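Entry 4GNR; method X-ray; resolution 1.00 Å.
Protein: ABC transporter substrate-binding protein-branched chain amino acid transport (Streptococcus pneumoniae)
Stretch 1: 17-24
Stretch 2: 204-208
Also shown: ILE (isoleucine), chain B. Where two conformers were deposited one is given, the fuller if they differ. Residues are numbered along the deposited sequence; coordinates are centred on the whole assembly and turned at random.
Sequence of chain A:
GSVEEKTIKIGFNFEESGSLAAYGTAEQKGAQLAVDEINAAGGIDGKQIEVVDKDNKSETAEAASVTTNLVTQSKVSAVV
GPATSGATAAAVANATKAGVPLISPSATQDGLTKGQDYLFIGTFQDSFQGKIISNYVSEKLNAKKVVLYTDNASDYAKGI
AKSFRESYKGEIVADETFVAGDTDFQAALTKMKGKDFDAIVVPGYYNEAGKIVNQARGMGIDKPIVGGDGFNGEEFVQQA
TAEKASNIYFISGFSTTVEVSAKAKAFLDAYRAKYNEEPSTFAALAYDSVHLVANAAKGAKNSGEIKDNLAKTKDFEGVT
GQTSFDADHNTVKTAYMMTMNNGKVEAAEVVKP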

# COMPACT_ATOMS: atom_id res chain seq x y z
N SER A 17 -3.13 14.76 -1.95
CA SER A 17 -2.32 15.83 -1.38
C SER A 17 -2.11 15.47 0.09
O SER A 17 -2.77 14.58 0.62
CB SER A 17 -2.97 17.20 -1.52
OG SER A 17 -4.17 17.27 -0.79
N GLY A 18 -1.18 16.16 0.74
CA GLY A 18 -0.90 15.90 2.14
C GLY A 18 0.25 14.92 2.34
O GLY A 18 0.94 14.54 1.41
N SER A 19 0.40 14.46 3.56
CA SER A 19 1.53 13.64 4.00
C SER A 19 1.63 12.27 3.42
O SER A 19 2.68 11.66 3.52
CB SER A 19 1.53 13.52 5.52
OG SER A 19 0.39 12.81 5.97
N LEU A 20 0.54 11.81 2.80
CA LEU A 20 0.46 10.45 2.21
C LEU A 20 0.22 10.51 0.71
O LEU A 20 -0.10 9.51 0.07
CB LEU A 20 -0.68 9.67 2.90
CG LEU A 20 -0.47 9.53 4.42
CD1 LEU A 20 -1.76 9.09 5.12
CD2 LEU A 20 0.69 8.58 4.77
N ALA A 21 0.45 11.69 0.13
CA ALA A 21 0.18 11.96 -1.30
C ALA A 21 0.84 11.01 -2.28
O ALA A 21 0.27 10.72 -3.32
CB ALA A 21 0.59 13.41 -1.64
N ALA A 22 2.06 10.58 -1.98
CA ALA A 22 2.71 9.69 -2.94
C ALA A 22 1.90 8.42 -3.15
O ALA A 22 1.86 7.87 -4.26
CB ALA A 22 4.13 9.33 -2.50
N TYR A 23 1.28 7.93 -2.09
CA TYR A 23 0.50 6.69 -2.19
C TYR A 23 -0.81 6.91 -2.95
O TYR A 23 -1.13 6.17 -3.88
CB TYR A 23 0.19 6.13 -0.80
CG TYR A 23 1.40 5.93 0.11
CD1 TYR A 23 2.56 5.28 -0.33
CD2 TYR A 23 1.34 6.35 1.43
CE1 TYR A 23 3.62 5.05 0.53
CE2 TYR A 23 2.41 6.13 2.30
CZ TYR A 23 3.54 5.48 1.85
OH TYR A 23 4.58 5.29 2.74
N GLY A 24 -1.57 7.94 -2.55
CA GLY A 24 -2.85 8.18 -3.19
C GLY A 24 -2.73 8.63 -4.63
O GLY A 24 -3.57 8.31 -5.45
N GLY A 204 6.92 2.45 9.13
CA GLY A 204 6.51 3.83 8.92
C GLY A 204 6.32 4.13 7.44
O GLY A 204 6.51 3.28 6.57
N TYR A 205 5.89 5.37 7.22
CA TYR A 205 5.60 5.93 5.90
C TYR A 205 6.81 6.67 5.30
O TYR A 205 7.76 6.99 6.01
CB TYR A 205 4.36 6.79 5.93
CG TYR A 205 3.08 6.05 6.32
CD1 TYR A 205 2.67 4.92 5.65
CD2 TYR A 205 2.25 6.55 7.30
CE1 TYR A 205 1.47 4.30 5.97
CE2 TYR A 205 1.02 5.94 7.59
CZ TYR A 205 0.64 4.82 6.93
OH TYR A 205 -0.57 4.25 7.24
N TYR A 206 6.71 6.99 4.01
CA TYR A 206 7.86 7.49 3.29
C TYR A 206 8.42 8.81 3.76
O TYR A 206 9.64 9.00 3.68
CB TYR A 206 7.58 7.57 1.76
CG TYR A 206 6.55 8.61 1.37
CD1 TYR A 206 6.91 9.92 1.09
CD2 TYR A 206 5.21 8.30 1.27
CE1 TYR A 206 5.97 10.89 0.73
CE2 TYR A 206 4.27 9.26 0.91
CZ TYR A 206 4.65 10.55 0.65
OH TYR A 206 3.68 11.44 0.26
N ASN A 207 7.59 9.74 4.21
CA ASN A 207 8.11 11.05 4.62
C ASN A 207 9.10 10.92 5.74
O ASN A 207 10.11 11.61 5.76
CB ASN A 207 7.02 12.07 4.89
CG ASN A 207 6.63 12.84 3.64
OD1 ASN A 207 7.51 13.32 2.91
ND2 ASN A 207 5.34 13.03 3.42
N GLU A 208 8.79 10.08 6.71
CA GLU A 208 9.67 9.85 7.83
C GLU A 208 10.78 8.84 7.49
O GLU A 208 11.96 9.09 7.76
CB GLU A 208 8.91 9.40 9.07
CG GLU A 208 7.95 10.44 9.64
CD GLU A 208 6.76 10.74 8.73
OE1 GLU A 208 6.13 9.79 8.22
OE2 GLU A 208 6.43 11.95 8.59
N ILE B . -0.30 -0.37 3.83
CA ILE B . -0.25 1.04 4.30
C ILE B . -1.52 1.35 5.08
O ILE B . -1.64 2.49 5.58
CB ILE B . 0.16 2.05 3.19
CG1 ILE B . -0.62 1.81 1.91
CG2 ILE B . 1.75 2.05 2.80
CD1 ILE B . -0.30 2.84 0.84
OXT ILE B . -2.36 0.44 5.22
O HOH W 1 3.80 13.92 1.08
O HOH W 2 4.66 9.72 4.34

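Two helix beginnings meet here, and most of the bonding runs between side-chain tips and the backbone around those beginnings. Gly204 enters the site without taking part; the contact starts one residue later.

Tyr205 sits at the N-cap position of its helix, its CA-to-CB bond pointing toward the other stretch. One face of its ring receives Leu20, whose CD2 lies 3.8 Å from the ring centroid and close to the ring normal, a CH-pi contact. Leu20 points away at its CB, yet the m, t rotamer brings its end back to the ring, a reach that its branched chain provides. The Tyr205 ring meets that of Tyr23 obliquely, with Tyr23 CE2 3.6 Å from Tyr205 CD1. At its tip, Tyr205 OH donates a hydrogen bond to O of the bound isoleucine at 2.6 Å, so one residue serves both the contact and the ligand.

Tyr206 is the centre of the design and buries the most surface of any residue here. Its backbone N, in the first turn of the helix, donates to Tyr23 OH at 3.0 Å; a tyrosine from the partner thus supplies an acceptor at the helix start. The side chain, with chi1 at 68° (p), works in the reverse sense: Tyr206 OH accepts from Ala22 N at 2.9 Å, nearly straight, at the start of the other helix. Ala21 N also lies 3.2 Å from Tyr206 OH, but its angle is poor, and its hydrogen bond goes instead to Gly18 O within the type I turn. The ring between these ends is equally well used. Ala22 CB packs over one face, 3.4 Å from Tyr206 CE2, a small methyl suited to so close an approach. The ring edge points into the face of Tyr23, with Tyr206 CD2 3.3 Å from Tyr23 CZ and the planes at 85°. The isoleucine's CD1 covers the opposite face of Tyr23, leaving that ring sandwiched between protein and ligand.

Asn207 adds a more hydrated fastening. Its ND2 makes a weak hydrogen bond to Ser19 O at 3.0 Å and also donates to a water, 2.9 Å from ND2, that bonds to Gly18 O and Tyr206 OH. A second water links Asn207 N to Ser19 O, 2.9 Å from each. The amide is short and polar, apt for reaching a turn's carbonyl. Gly18 suits that turn for a local reason: at its backbone angles a CB would jam against the preceding carbonyl. Glu208 stays out of the contact.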